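Local coordinates for protein catalase (Corynebacterium glutamicum, PDB 4B7H) that catalyses the breakdown of hydrogen peroxide to water and oxygen at a haem centre, a reaction that nitric oxide inhibits, and also binds NADPH, at residues Thr23-Ala28 with Leu52-Ala57; Ser36-Ala39 with Pro44-Leu47; Phe126-Tyr131 with Gly308-Asn313; Lys227-Thr232 with Tyr302-Val307. One frame throughout, in Å; residues are numbered along the deposited sequence.

Contact 1. Residues Thr23-Ala28 with Leu52-Ala57; sequences TRHNGA and LIEKLA
Glu54 reaches His25 as a straight arm: its CG lies anti to the backbone N (chi1 -177°) and the chain stays extended beyond CG, which carries the carboxylate off helix 50-59 to the type I turn Arg24-Gly27. His25 has its CG beside its own backbone N, and this brings ring and amide to the same oxygen. The His25 N-H meets Glu54 OE2 on the syn side, though tilted out of the carboxylate plane, with His25 N to Glu54 OE2 2.8 Å and an N-H...O angle of 159°. The same oxygen sits over one face of the imidazole, offset toward the rim, with Glu54 OE2 3.3 Å from His25 CG; ring and carboxylate planes are only 11° apart, so the two groups are stacked. Glu54 OE2 also lies 3.5 Å from Arg24 CB. The other oxygen works through water: water 1, 2.7 Å from Glu54 OE1, accepts from Arg24 NE at 3.3 Å and from Asn26 N at 3.2 Å. Within the turn, Asn26 OD1 accepts from Ala28 N in an Asx turn. Glu54 OE1 forms a salt bridge with Arg365 of the second subunit, and His25 NE2 bonds Thr378 there. One buried carboxylate is thus held at both oxygens, and the nearby arginines probably favour its negative charge while it ties turn, helix and neighbouring subunit together.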
loop_
_atom_site.group_PDB
_atom_site.type_symbol
_atom_site.label_atom_id
_atom_site.label_comp_id
_atom_site.label_asym_id
_atom_site.label_seq_id
_atom_site.Cartn_x
_atom_site.Cartn_y
_atom_site.Cartn_z
ATOM N N THR A 23 18.082 18.178 10.669
ATOM C CA THR A 23 17.883 18.545 9.275
ATOM C C THR A 23 16.562 17.974 8.807
ATOM O O THR A 23 16.085 16.964 9.347
ATOM C CB THR A 23 18.987 17.992 8.334
ATOM O OG1 THR A 23 18.876 16.566 8.227
ATOM C CG2 THR A 23 20.380 18.357 8.834
ATOM N N ARG A 24 15.969 18.612 7.803
ATOM C CA ARG A 24 14.858 17.993 7.085
ATOM C C ARG A 24 15.366 16.787 6.306
ATOM O O ARG A 24 16.569 16.518 6.258
ATOM C CB ARG A 24 14.177 18.994 6.148
ATOM C CG ARG A 24 13.558 20.165 6.887
ATOM C CD ARG A 24 12.425 20.821 6.098
ATOM N NE ARG A 24 12.675 20.842 4.661
ATOM C CZ ARG A 24 13.315 21.813 4.018
ATOM N NH1 ARG A 24 13.795 22.859 4.677
ATOM N NH2 ARG A 24 13.471 21.732 2.704
ATOM N N HIS A 25 14.454 16.058 5.682
ATOM C CA HIS A 25 14.844 14.835 4.995
ATOM C C HIS A 25 15.568 15.081 3.673
ATOM O O HIS A 25 16.139 14.154 3.107
ATOM C CB HIS A 25 13.641 13.903 4.854
ATOM C CG HIS A 25 13.065 13.492 6.170
ATOM N ND1 HIS A 25 11.839 12.872 6.294
ATOM C CD2 HIS A 25 13.558 13.610 7.427
ATOM C CE1 HIS A 25 11.606 12.619 7.570
ATOM N NE2 HIS A 25 12.636 13.057 8.279
ATOM N N ASN A 26 15.563 16.328 3.197
ATOM C CA ASN A 26 16.411 16.715 2.063
ATOM C C ASN A 26 17.802 17.152 2.525
ATOM O O ASN A 26 18.666 17.443 1.708
ATOM C CB ASN A 26 15.772 17.832 1.226
ATOM C CG ASN A 26 15.879 19.193 1.889
ATOM O OD1 ASN A 26 15.805 19.308 3.116
ATOM N ND2 ASN A 26 16.069 20.238 1.079
ATOM N N GLY A 27 18.026 17.194 3.833
ATOM C CA GLY A 27 19.320 17.599 4.365
ATOM C C GLY A 27 19.456 19.061 4.764
ATOM O O GLY A 27 20.490 19.439 5.315
ATOM N N ALA A 28 18.438 19.884 4.503
ATOM C CA ALA A 28 18.494 21.302 4.885
ATOM C C ALA A 28 18.247 21.476 6.383
ATOM O O ALA A 28 17.514 20.699 6.986
ATOM C CB ALA A 28 17.496 22.113 4.080
ATOM N N LEU A 52 7.161 21.180 9.595
ATOM C CA LEU A 52 5.976 20.742 10.337
ATOM C C LEU A 52 5.241 19.630 9.597
ATOM O O LEU A 52 4.912 18.588 10.170
ATOM C CB LEU A 52 5.014 21.903 10.581
ATOM C CG LEU A 52 3.681 21.527 11.232
ATOM C CD1 LEU A 52 3.890 21.100 12.675
ATOM C CD2 LEU A 52 2.696 22.699 11.130
ATOM N N ILE A 53 4.975 19.856 8.316
ATOM C CA ILE A 53 4.211 18.891 7.545
ATOM C C ILE A 53 5.009 17.591 7.362
ATOM O O ILE A 53 4.456 16.500 7.463
ATOM C CB ILE A 53 3.734 19.474 6.199
ATOM C CG1 ILE A 53 2.874 20.721 6.436
ATOM C CG2 ILE A 53 2.988 18.417 5.392
ATOM C CD1 ILE A 53 1.713 20.501 7.375
ATOM N N GLU A 54 6.312 17.703 7.130
ATOM C CA GLU A 54 7.138 16.517 6.930
ATOM C C GLU A 54 7.190 15.671 8.213
ATOM O O GLU A 54 7.089 14.436 8.175
ATOM C CB GLU A 54 8.541 16.935 6.495
ATOM C CG GLU A 54 9.480 15.798 6.175
ATOM C CD GLU A 54 10.744 16.309 5.523
ATOM O OE1 GLU A 54 10.727 16.566 4.301
ATOM O OE2 GLU A 54 11.756 16.478 6.231
ATOM N N LYS A 55 7.338 16.349 9.348
ATOM C CA LYS A 55 7.387 15.708 10.658
ATOM C C LYS A 55 6.070 15.001 10.987
ATOM O O LYS A 55 6.062 13.841 11.401
ATOM C CB LYS A 55 7.714 16.771 11.716
ATOM C CG LYS A 55 7.983 16.242 13.119
ATOM C CD LYS A 55 8.549 17.356 14.005
ATOM C CE LYS A 55 8.833 16.885 15.428
ATOM N NZ LYS A 55 9.369 18.031 16.243
ATOM N N LEU A 56 4.951 15.695 10.795
ATOM C CA LEU A 56 3.643 15.110 11.050
ATOM C C LEU A 56 3.332 13.973 10.091
ATOM O O LEU A 56 2.791 12.947 10.504
ATOM C CB LEU A 56 2.538 16.170 10.963
ATOM C CG LEU A 56 2.505 17.244 12.051
ATOM C CD1 LEU A 56 1.429 18.272 11.719
ATOM C CD2 LEU A 56 2.264 16.630 13.423
ATOM N N ALA A 57 3.659 14.164 8.815
ATOM C CA ALA A 57 3.306 13.184 7.788
ATOM C C ALA A 57 4.097 11.890 7.928
ATOM O O ALA A 57 3.555 10.803 7.699
ATOM C CB ALA A 57 3.478 13.767 6.391
HETATM O O HOH W 1 12.795 17.895 3.267
#

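Contact 2. Residues Ser36-Ala39 with Pro44-Leu47; sequences SATA and PNVL
Val46, Asn45 and Ala39 bury the most surface in a single antiparallel beta bridge that brings 36-39 against 44-47. Thr38 and Asn45 form its non-hydrogen-bonded pair, their CA atoms 4.3 Å apart. Two nearly straight bonds flank them: Val46 N donates to Ala37 O at 3.2 Å (170°), and Ala39 N to Pro44 O at 2.9 Å (166°). Val46 spreads its two branches along the partner segment. CG2 turns to Ala37 CB at 3.9 Å, whereas CG1, anti to the carbonyl carbon, goes to Ala39, 3.9 Å from its backbone N. Ala39 CB lies within apolar contact of both this CG1 and the Pro44 ring. Asn45 starts out away from the partner but bends back at its amide, whose CG and ND2 both lie against the Thr38 CG2 methyl. This region belongs to the N-terminal arm, which packs among other subunits as in the interwoven tetramers of catalases: Thr38 pairs with a strand of the third subunit, and Ala39 meets Ala39 of the fourth. Asn45 OD1 lies 3.0 Å from Ser36 OG, which also has Asp151 of the third subunit as a partner, and water 2 bridges Asn45 OD1, at 2.9 Å, to Ala37 O, at 2.8 Å.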
loop_
_atom_site.group_PDB
_atom_site.type_symbol
_atom_site.label_atom_id
_atom_site.label_comp_id
_atom_site.label_asym_id
_atom_site.label_seq_id
_atom_site.Cartn_x
_atom_site.Cartn_y
_atom_site.Cartn_z
ATOM N N SER A 36 5.776 26.202 15.424
ATOM C CA SER A 36 5.369 26.207 14.019
ATOM C C SER A 36 5.097 27.625 13.522
ATOM O O SER A 36 4.845 28.540 14.322
ATOM C CB SER A 36 4.154 25.291 13.794
ATOM O OG SER A 36 3.058 25.642 14.629
ATOM N N ALA A 37 5.154 27.804 12.204
ATOM C CA ALA A 37 5.086 29.138 11.604
ATOM C C ALA A 37 3.648 29.601 11.375
ATOM O O ALA A 37 2.812 28.853 10.855
ATOM C CB ALA A 37 5.872 29.173 10.299
ATOM N N THR A 38 3.367 30.846 11.761
ATOM C CA THR A 38 2.025 31.401 11.644
ATOM C C THR A 38 2.065 32.767 10.964
ATOM O O THR A 38 3.118 33.419 10.918
ATOM C CB THR A 38 1.353 31.519 13.035
ATOM O OG1 THR A 38 2.187 32.294 13.910
ATOM C CG2 THR A 38 1.112 30.131 13.661
ATOM N N ALA A 39 0.927 33.186 10.415
ATOM C CA ALA A 39 0.820 34.498 9.780
ATOM C C ALA A 39 0.443 35.507 10.862
ATOM O O ALA A 39 -0.740 35.826 11.043
ATOM C CB ALA A 39 -0.223 34.464 8.675
ATOM N N PRO A 44 -3.315 32.435 11.581
ATOM C CA PRO A 44 -3.418 31.017 11.232
ATOM C C PRO A 44 -2.059 30.395 10.943
ATOM O O PRO A 44 -1.113 31.078 10.503
ATOM C CB PRO A 44 -4.250 31.033 9.947
ATOM C CG PRO A 44 -3.957 32.379 9.344
ATOM C CD PRO A 44 -3.856 33.309 10.523
ATOM N N ASN A 45 -1.964 29.093 11.194
ATOM C CA ASN A 45 -0.815 28.332 10.739
ATOM C C ASN A 45 -0.714 28.388 9.221
ATOM O O ASN A 45 -1.718 28.239 8.516
ATOM C CB ASN A 45 -0.914 26.880 11.217
ATOM C CG ASN A 45 -0.313 26.697 12.585
ATOM O OD1 ASN A 45 0.833 26.256 12.715
ATOM N ND2 ASN A 45 -1.058 27.068 13.611
ATOM N N VAL A 46 0.498 28.616 8.716
ATOM C CA VAL A 46 0.714 28.623 7.275
ATOM C C VAL A 46 0.858 27.207 6.723
ATOM O O VAL A 46 1.321 26.302 7.413
ATOM C CB VAL A 46 1.929 29.500 6.865
ATOM C CG1 VAL A 46 1.740 30.924 7.357
ATOM C CG2 VAL A 46 3.254 28.927 7.384
ATOM N N LEU A 47 0.449 27.023 5.474
ATOM C CA LEU A 47 0.599 25.740 4.799
ATOM C C LEU A 47 2.071 25.361 4.662
ATOM O O LEU A 47 2.436 24.191 4.843
ATOM C CB LEU A 47 -0.077 25.792 3.424
ATOM C CG LEU A 47 0.019 24.555 2.531
ATOM C CD1 LEU A 47 -0.557 23.322 3.227
ATOM C CD2 LEU A 47 -0.690 24.821 1.216
HETATM O O HOH W 2 2.326 26.127 10.191
#

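Contact 3. Residues Phe126-Tyr131 with Gly308-Asn313; sequences FALRFY and GYFILN. With HEM (protoporphyrin IX containing Fe), chain E.
Phe310 reaches toward Leu128 and Phe126 across the inside of the antiparallel beta barrel of catalases, where strands 305-314 and 125-132 stand apart: the nearest CA atoms, those of Leu128 and Phe310, are 10.2 Å from each other. From CB the ring sets off between its own backbone N and carbonyl carbon (chi1 71°), directed at the opposing strand. Past the middle of the ring, Phe310 CE1 touches the CD2 methyl of Leu128 at 4.0 Å, while Phe310 CE2 meets mainly the other methyl, Leu128 CD1, at 3.9 Å. Leu128 lays CD2 over one face, while CD1 sits out past the rim beside CE2; CD2 is 4.1 Å from the Phe310 centroid and 20° off the normal, which qualifies as a CH-pi contact. At the tip, Phe310 CZ comes 3.8 Å from Leu128 CD2 and 3.7 Å from Phe126 CE1, with Phe126 CZ next to it. Each ring receives the other in its own plane, at the rim, and the planes are turned about 70° apart, so the meeting is edge to edge and no face is stacked. Trp271 lies beside both rings, its ring meeting that of Phe310 with the planes nearly parallel and that of Phe126 edge-to-face. The strand of Phe126 also lines the haem pocket: Phe126 N is 3.8 Å from haem CMD and Ala127 CB 4.0 Å from haem CBD. No hydrogen bond crosses between the two strands here, so the cohesion comes from dispersion and CH-pi contacts among buried apolar groups, an oily barrel interior with the haem at its margin.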
loop_
_atom_site.group_PDB
_atom_site.type_symbol
_atom_site.label_atom_id
_atom_site.label_comp_id
_atom_site.label_asym_id
_atom_site.label_seq_id
_atom_site.Cartn_x
_atom_site.Cartn_y
_atom_site.Cartn_z
ATOM N N PHE A 126 9.664 -19.591 18.034
ATOM C CA PHE A 126 11.088 -19.807 18.252
ATOM C C PHE A 126 11.686 -19.859 16.843
ATOM O O PHE A 126 11.906 -20.934 16.277
ATOM C CB PHE A 126 11.277 -21.135 18.998
ATOM C CG PHE A 126 12.622 -21.305 19.660
ATOM C CD1 PHE A 126 13.778 -21.411 18.904
ATOM C CD2 PHE A 126 12.719 -21.414 21.042
ATOM C CE1 PHE A 126 15.019 -21.589 19.521
ATOM C CE2 PHE A 126 13.960 -21.609 21.667
ATOM C CZ PHE A 126 15.107 -21.694 20.903
ATOM N N ALA A 127 11.933 -18.681 16.272
ATOM C CA ALA A 127 12.223 -18.560 14.848
ATOM C C ALA A 127 13.644 -18.099 14.579
ATOM O O ALA A 127 14.010 -16.960 14.895
ATOM C CB ALA A 127 11.223 -17.613 14.198
ATOM N N LEU A 128 14.428 -18.975 13.956
ATOM C CA LEU A 128 15.853 -18.745 13.730
ATOM C C LEU A 128 16.160 -18.459 12.275
ATOM O O LEU A 128 15.576 -19.078 11.386
ATOM C CB LEU A 128 16.629 -19.998 14.128
ATOM C CG LEU A 128 16.613 -20.315 15.618
ATOM C CD1 LEU A 128 16.786 -21.803 15.831
ATOM C CD2 LEU A 128 17.714 -19.527 16.325
ATOM N N ARG A 129 17.088 -17.528 12.037
ATOM C CA ARG A 129 17.722 -17.366 10.732
ATOM C C ARG A 129 19.208 -17.623 10.871
ATOM O O ARG A 129 19.856 -17.053 11.754
ATOM C CB ARG A 129 17.558 -15.941 10.195
ATOM C CG ARG A 129 18.545 -15.624 9.053
ATOM C CD ARG A 129 18.071 -14.426 8.243
ATOM N NE ARG A 129 16.759 -14.726 7.682
ATOM C CZ ARG A 129 15.853 -13.820 7.334
ATOM N NH1 ARG A 129 16.121 -12.524 7.458
ATOM N NH2 ARG A 129 14.675 -14.215 6.863
ATOM N N PHE A 130 19.745 -18.462 9.995
ATOM C CA PHE A 130 21.181 -18.647 9.895
ATOM C C PHE A 130 21.665 -18.004 8.602
ATOM O O PHE A 130 21.190 -18.344 7.512
ATOM C CB PHE A 130 21.523 -20.139 9.941
ATOM C CG PHE A 130 20.993 -20.833 11.166
ATOM C CD1 PHE A 130 21.570 -20.601 12.404
ATOM C CD2 PHE A 130 19.894 -21.686 11.090
ATOM C CE1 PHE A 130 21.083 -21.216 13.546
ATOM C CE2 PHE A 130 19.392 -22.309 12.238
ATOM C CZ PHE A 130 19.988 -22.071 13.465
ATOM N N TYR A 131 22.582 -17.044 8.730
ATOM C CA TYR A 131 23.112 -16.341 7.563
ATOM C C TYR A 131 24.249 -17.175 6.979
ATOM O O TYR A 131 25.425 -16.900 7.236
ATOM C CB TYR A 131 23.596 -14.931 7.940
ATOM C CG TYR A 131 22.492 -13.987 8.416
ATOM C CD1 TYR A 131 22.079 -13.967 9.753
ATOM C CD2 TYR A 131 21.881 -13.101 7.533
ATOM C CE1 TYR A 131 21.083 -13.101 10.188
ATOM C CE2 TYR A 131 20.876 -12.225 7.958
ATOM C CZ TYR A 131 20.488 -12.225 9.290
ATOM O OH TYR A 131 19.497 -11.378 9.735
ATOM N N GLY A 308 25.531 -29.341 17.541
ATOM C CA GLY A 308 26.299 -28.181 17.969
ATOM C C GLY A 308 25.495 -27.362 18.957
ATOM O O GLY A 308 24.640 -27.909 19.650
ATOM N N TYR A 309 25.773 -26.064 19.046
ATOM C CA TYR A 309 24.998 -25.188 19.917
ATOM C C TYR A 309 24.854 -23.827 19.259
ATOM O O TYR A 309 25.615 -23.486 18.348
ATOM C CB TYR A 309 25.666 -25.038 21.293
ATOM C CG TYR A 309 26.963 -24.246 21.279
ATOM C CD1 TYR A 309 28.185 -24.874 21.061
ATOM C CD2 TYR A 309 26.966 -22.870 21.496
ATOM C CE1 TYR A 309 29.373 -24.150 21.046
ATOM C CE2 TYR A 309 28.140 -22.136 21.482
ATOM C CZ TYR A 309 29.345 -22.778 21.259
ATOM O OH TYR A 309 30.513 -22.036 21.250
ATOM N N PHE A 310 23.892 -23.037 19.721
ATOM C CA PHE A 310 23.869 -21.631 19.342
ATOM C C PHE A 310 23.762 -20.754 20.583
ATOM O O PHE A 310 23.279 -21.189 21.635
ATOM C CB PHE A 310 22.820 -21.307 18.255
ATOM C CG PHE A 310 21.385 -21.378 18.711
ATOM C CD1 PHE A 310 20.813 -20.328 19.421
ATOM C CD2 PHE A 310 20.589 -22.467 18.369
ATOM C CE1 PHE A 310 19.482 -20.377 19.811
ATOM C CE2 PHE A 310 19.256 -22.528 18.762
ATOM C CZ PHE A 310 18.706 -21.481 19.487
ATOM N N ILE A 311 24.261 -19.531 20.455
ATOM C CA ILE A 311 24.351 -18.591 21.559
ATOM C C ILE A 311 23.804 -17.247 21.097
ATOM O O ILE A 311 24.010 -16.853 19.945
ATOM C CB ILE A 311 25.825 -18.472 22.051
ATOM C CG1 ILE A 311 25.948 -17.539 23.256
ATOM C CG2 ILE A 311 26.768 -18.072 20.907
ATOM C CD1 ILE A 311 27.322 -17.587 23.922
ATOM N N LEU A 312 23.067 -16.567 21.971
ATOM C CA LEU A 312 22.557 -15.240 21.639
ATOM C C LEU A 312 23.431 -14.221 22.357
ATOM O O LEU A 312 23.411 -14.141 23.595
ATOM C CB LEU A 312 21.094 -15.083 22.060
ATOM C CG LEU A 312 20.135 -16.147 21.516
ATOM C CD1 LEU A 312 18.702 -15.874 21.971
ATOM C CD2 LEU A 312 20.219 -16.226 19.996
ATOM N N ASN A 313 24.205 -13.456 21.589
ATOM C CA ASN A 313 25.165 -12.533 22.192
ATOM C C ASN A 313 25.111 -11.091 21.683
ATOM O O ASN A 313 26.019 -10.309 21.949
ATOM C CB ASN A 313 26.599 -13.085 22.083
ATOM C CG ASN A 313 27.070 -13.232 20.640
ATOM O OD1 ASN A 313 26.376 -12.837 19.694
ATOM N ND2 ASN A 313 28.262 -13.800 20.466
HETATM C CHA HEM E . 4.220 -16.522 11.844
HETATM C CHB HEM E . 1.578 -18.936 8.570
HETATM C CHC HEM E . 1.950 -22.912 11.306
HETATM C CHD HEM E . 5.684 -20.858 13.546
HETATM C C1A HEM E . 3.465 -16.819 10.735
HETATM C C2A HEM E . 3.134 -15.901 9.662
HETATM C C3A HEM E . 2.419 -16.586 8.757
HETATM C C4A HEM E . 2.266 -17.941 9.227
HETATM C CMA HEM E . 1.834 -16.088 7.431
HETATM C CAA HEM E . 3.564 -14.419 9.601
HETATM C CBA HEM E . 4.936 -14.320 8.950
HETATM C CGA HEM E . 5.351 -12.898 8.676
HETATM O O1A HEM E . 6.565 -12.615 8.838
HETATM O O2A HEM E . 4.506 -12.047 8.295
HETATM C C1B HEM E . 1.417 -20.223 9.029
HETATM C C2B HEM E . 0.619 -21.255 8.406
HETATM C C3B HEM E . 0.707 -22.351 9.187
HETATM C C4B HEM E . 1.581 -22.039 10.297
HETATM C CMB HEM E . -0.182 -21.055 7.103
HETATM C CAB HEM E . 0.086 -23.750 9.007
HETATM C CBB HEM E . -0.211 -24.248 7.807
HETATM C C1C HEM E . 3.115 -22.769 12.039
HETATM C C2C HEM E . 3.922 -23.822 12.639
HETATM C C3C HEM E . 4.957 -23.229 13.259
HETATM C C4C HEM E . 4.838 -21.802 13.045
HETATM C CMC HEM E . 3.595 -25.334 12.573
HETATM C CAC HEM E . 6.157 -23.851 14.014
HETATM C CBC HEM E . 6.638 -25.073 13.731
HETATM C C1D HEM E . 5.576 -19.509 13.348
HETATM C C2D HEM E . 6.429 -18.560 13.987
HETATM C C3D HEM E . 5.991 -17.216 13.472
HETATM C C4D HEM E . 4.915 -17.471 12.553
HETATM C CMD HEM E . 7.541 -18.845 14.993
HETATM C CAD HEM E . 6.621 -15.884 13.849
HETATM C CBD HEM E . 7.930 -15.735 13.077
HETATM C CGD HEM E . 8.546 -14.458 13.568
HETATM O O1D HEM E . 8.671 -13.490 12.777
HETATM O O2D HEM E . 8.897 -14.398 14.773
HETATM N NA HEM E . 2.928 -18.064 10.439
HETATM N NB HEM E . 1.989 -20.725 10.177
HETATM N NC HEM E . 3.710 -21.546 12.301
HETATM N ND HEM E . 4.685 -18.841 12.513
HETATM FE FE HEM E . 3.299 -19.787 11.402
#

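Contact 4. Residues Lys227-Thr232 with Tyr302-Val307; sequences KYHFKT and YPLIPV
Leu304 lays a methyl over the imidazole of His229 on the outer side of the antiparallel catalase barrel, where His229 also belongs to the NADPH pocket. The first shell is a CH-pi contact of nearly central geometry: Leu304 CD2 stands 3.6 Å from the His229 ring centroid and only 7° off the normal, so the methyl is almost equally far from all five ring atoms, the closest being His229 CD2 at 3.7 Å. The other branch goes elsewhere, with Leu304 CD1 touching Lys231 CD at 4.0 Å. Both strand residues meet the leucine at about a right angle, and the two branches of one side chain thus cover neighbours two residues apart on the same strand face. Lys231 can offer its middle because its chain is bent at both chi2 (-63°) and chi3 (-67°), its amine ending in a salt bridge with Asp207. Further out, strand 270-279 runs between the two segments, paired with 223-232 on one side and with 305-314 on the other, and its residue Gln276 serves both: OE1 accepts from His229 NE2, and NE2 donates to Tyr302 O. The bond from His229 NE2 to Gln276 OE1 helps to set the rotation of the imidazole, which turns one face to Leu304; the His229 side chain comes to about 3 Å, nearest atoms, from the bound NADPH. At the ring edge, in its plane, Lys227 O lies 3.6 Å from His229 CD2.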
loop_
_atom_site.group_PDB
_atom_site.type_symbol
_atom_site.label_atom_id
_atom_site.label_comp_id
_atom_site.label_asym_id
_atom_site.label_seq_id
_atom_site.Cartn_x
_atom_site.Cartn_y
_atom_site.Cartn_z
ATOM N N LYS A 227 14.080 -34.276 12.468
ATOM C CA LYS A 227 13.394 -33.280 13.288
ATOM C C LYS A 227 14.419 -32.536 14.135
ATOM O O LYS A 227 15.317 -33.143 14.727
ATOM C CB LYS A 227 12.329 -33.908 14.193
ATOM C CG LYS A 227 11.083 -34.389 13.456
ATOM C CD LYS A 227 10.011 -34.856 14.435
ATOM C CE LYS A 227 8.771 -35.392 13.716
ATOM N NZ LYS A 227 7.967 -34.335 13.013
ATOM N N TYR A 228 14.278 -31.218 14.191
ATOM C CA TYR A 228 15.174 -30.372 14.965
ATOM C C TYR A 228 14.690 -30.156 16.387
ATOM O O TYR A 228 13.507 -29.875 16.611
ATOM C CB TYR A 228 15.276 -29.004 14.318
ATOM C CG TYR A 228 15.959 -28.961 12.979
ATOM C CD1 TYR A 228 17.347 -29.027 12.887
ATOM C CD2 TYR A 228 15.225 -28.801 11.808
ATOM C CE1 TYR A 228 17.982 -28.958 11.662
ATOM C CE2 TYR A 228 15.850 -28.730 10.577
ATOM C CZ TYR A 228 17.230 -28.806 10.511
ATOM O OH TYR A 228 17.855 -28.721 9.288
ATOM N N HIS A 229 15.621 -30.239 17.325
ATOM C CA HIS A 229 15.394 -29.959 18.726
ATOM C C HIS A 229 16.446 -29.011 19.242
ATOM O O HIS A 229 17.612 -29.247 19.082
ATOM C CB HIS A 229 15.430 -31.294 19.555
ATOM C CG HIS A 229 14.338 -32.275 19.221
ATOM N ND1 HIS A 229 13.388 -32.603 20.067
ATOM C CD2 HIS A 229 14.144 -33.016 18.105
ATOM C CE1 HIS A 229 12.611 -33.476 19.501
ATOM N NE2 HIS A 229 13.087 -33.742 18.304
ATOM N N PHE A 230 16.015 -27.909 19.832
ATOM C CA PHE A 230 16.919 -26.918 20.394
ATOM C C PHE A 230 16.748 -26.952 21.908
ATOM O O PHE A 230 15.734 -26.482 22.441
ATOM C CB PHE A 230 16.618 -25.533 19.806
ATOM C CG PHE A 230 16.565 -25.522 18.297
ATOM C CD1 PHE A 230 17.695 -25.831 17.550
ATOM C CD2 PHE A 230 15.390 -25.221 17.629
ATOM C CE1 PHE A 230 17.652 -25.833 16.160
ATOM C CE2 PHE A 230 15.341 -25.220 16.241
ATOM C CZ PHE A 230 16.470 -25.531 15.508
ATOM N N LYS A 231 17.718 -27.553 22.599
ATOM C CA LYS A 231 17.548 -27.881 24.011
ATOM C C LYS A 231 18.172 -26.799 24.889
ATOM O O LYS A 231 19.388 -26.573 24.853
ATOM C CB LYS A 231 18.131 -29.267 24.328
ATOM C CG LYS A 231 17.595 -30.396 23.434
ATOM C CD LYS A 231 16.095 -30.610 23.585
ATOM C CE LYS A 231 15.736 -31.149 24.965
ATOM N NZ LYS A 231 14.277 -31.491 25.055
ATOM N N THR A 232 17.335 -26.117 25.664
ATOM C CA THR A 232 17.804 -24.961 26.413
ATOM C C THR A 232 18.810 -25.325 27.503
ATOM O O THR A 232 18.575 -26.224 28.306
ATOM C CB THR A 232 16.645 -24.171 27.042
ATOM O OG1 THR A 232 17.197 -23.191 27.927
ATOM C CG2 THR A 232 15.710 -25.091 27.822
ATOM N N TYR A 302 13.834 -42.794 18.261
ATOM C CA TYR A 302 14.786 -41.926 17.577
ATOM C C TYR A 302 15.372 -40.940 18.576
ATOM O O TYR A 302 14.832 -39.850 18.772
ATOM C CB TYR A 302 14.105 -41.218 16.393
ATOM C CG TYR A 302 13.640 -42.231 15.380
ATOM C CD1 TYR A 302 14.545 -42.810 14.497
ATOM C CD2 TYR A 302 12.317 -42.657 15.344
ATOM C CE1 TYR A 302 14.142 -43.770 13.587
ATOM C CE2 TYR A 302 11.906 -43.623 14.439
ATOM C CZ TYR A 302 12.824 -44.171 13.562
ATOM O OH TYR A 302 12.418 -45.133 12.662
ATOM N N PRO A 303 16.466 -41.341 19.248
ATOM C CA PRO A 303 17.068 -40.476 20.270
ATOM C C PRO A 303 17.648 -39.204 19.666
ATOM O O PRO A 303 17.868 -39.138 18.462
ATOM C CB PRO A 303 18.202 -41.339 20.845
ATOM C CG PRO A 303 17.844 -42.742 20.489
ATOM C CD PRO A 303 17.137 -42.652 19.169
ATOM N N LEU A 304 17.901 -38.202 20.496
ATOM C CA LEU A 304 18.498 -36.971 20.006
ATOM C C LEU A 304 19.977 -37.177 19.682
ATOM O O LEU A 304 20.722 -37.762 20.477
ATOM C CB LEU A 304 18.307 -35.841 21.015
ATOM C CG LEU A 304 16.850 -35.573 21.421
ATOM C CD1 LEU A 304 16.765 -34.362 22.344
ATOM C CD2 LEU A 304 15.914 -35.418 20.210
ATOM N N ILE A 305 20.379 -36.719 18.499
ATOM C CA ILE A 305 21.763 -36.794 18.035
ATOM C C ILE A 305 22.341 -35.378 18.032
ATOM O O ILE A 305 21.761 -34.477 17.435
ATOM C CB ILE A 305 21.855 -37.381 16.603
ATOM C CG1 ILE A 305 21.603 -38.887 16.599
ATOM C CG2 ILE A 305 23.234 -37.162 16.017
ATOM C CD1 ILE A 305 20.188 -39.278 16.629
ATOM N N PRO A 306 23.485 -35.167 18.701
ATOM C CA PRO A 306 24.015 -33.802 18.836
ATOM C C PRO A 306 24.624 -33.249 17.549
ATOM O O PRO A 306 25.195 -34.001 16.760
ATOM C CB PRO A 306 25.101 -33.959 19.903
ATOM C CG PRO A 306 25.563 -35.380 19.749
ATOM C CD PRO A 306 24.299 -36.149 19.439
ATOM N N VAL A 307 24.495 -31.938 17.350
ATOM C CA VAL A 307 25.021 -31.270 16.164
ATOM C C VAL A 307 25.972 -30.153 16.586
ATOM O O VAL A 307 27.082 -30.027 16.058
ATOM C CB VAL A 307 23.886 -30.677 15.292
ATOM C CG1 VAL A 307 24.465 -29.926 14.102
ATOM C CG2 VAL A 307 22.934 -31.777 14.831
#

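Overall arrangement
The four contacts form two pairs. Contacts 1 and 2 share the N-terminal arm, their centres 16 Å apart, and touch directly, with Leu52 CD2 4.0 Å from Ser36 CB; both also meet the second subunit. Contacts 3 and 4 share strand 305-314 in the barrel, with centres 14 Å apart, and are joined by Phe230, whose CE2 lies 3.7 Å from Leu128 CD1. Contacts 2 and 4, with centres 65 Å apart, lie on opposite sides of the chain's centre. Contact 3 borders one haem, and contact 4 reaches NADPH, with the His229 side chain about 12 Å from a haem. The arm approaches a different haem, about 9 Å from the Ser36 side chain.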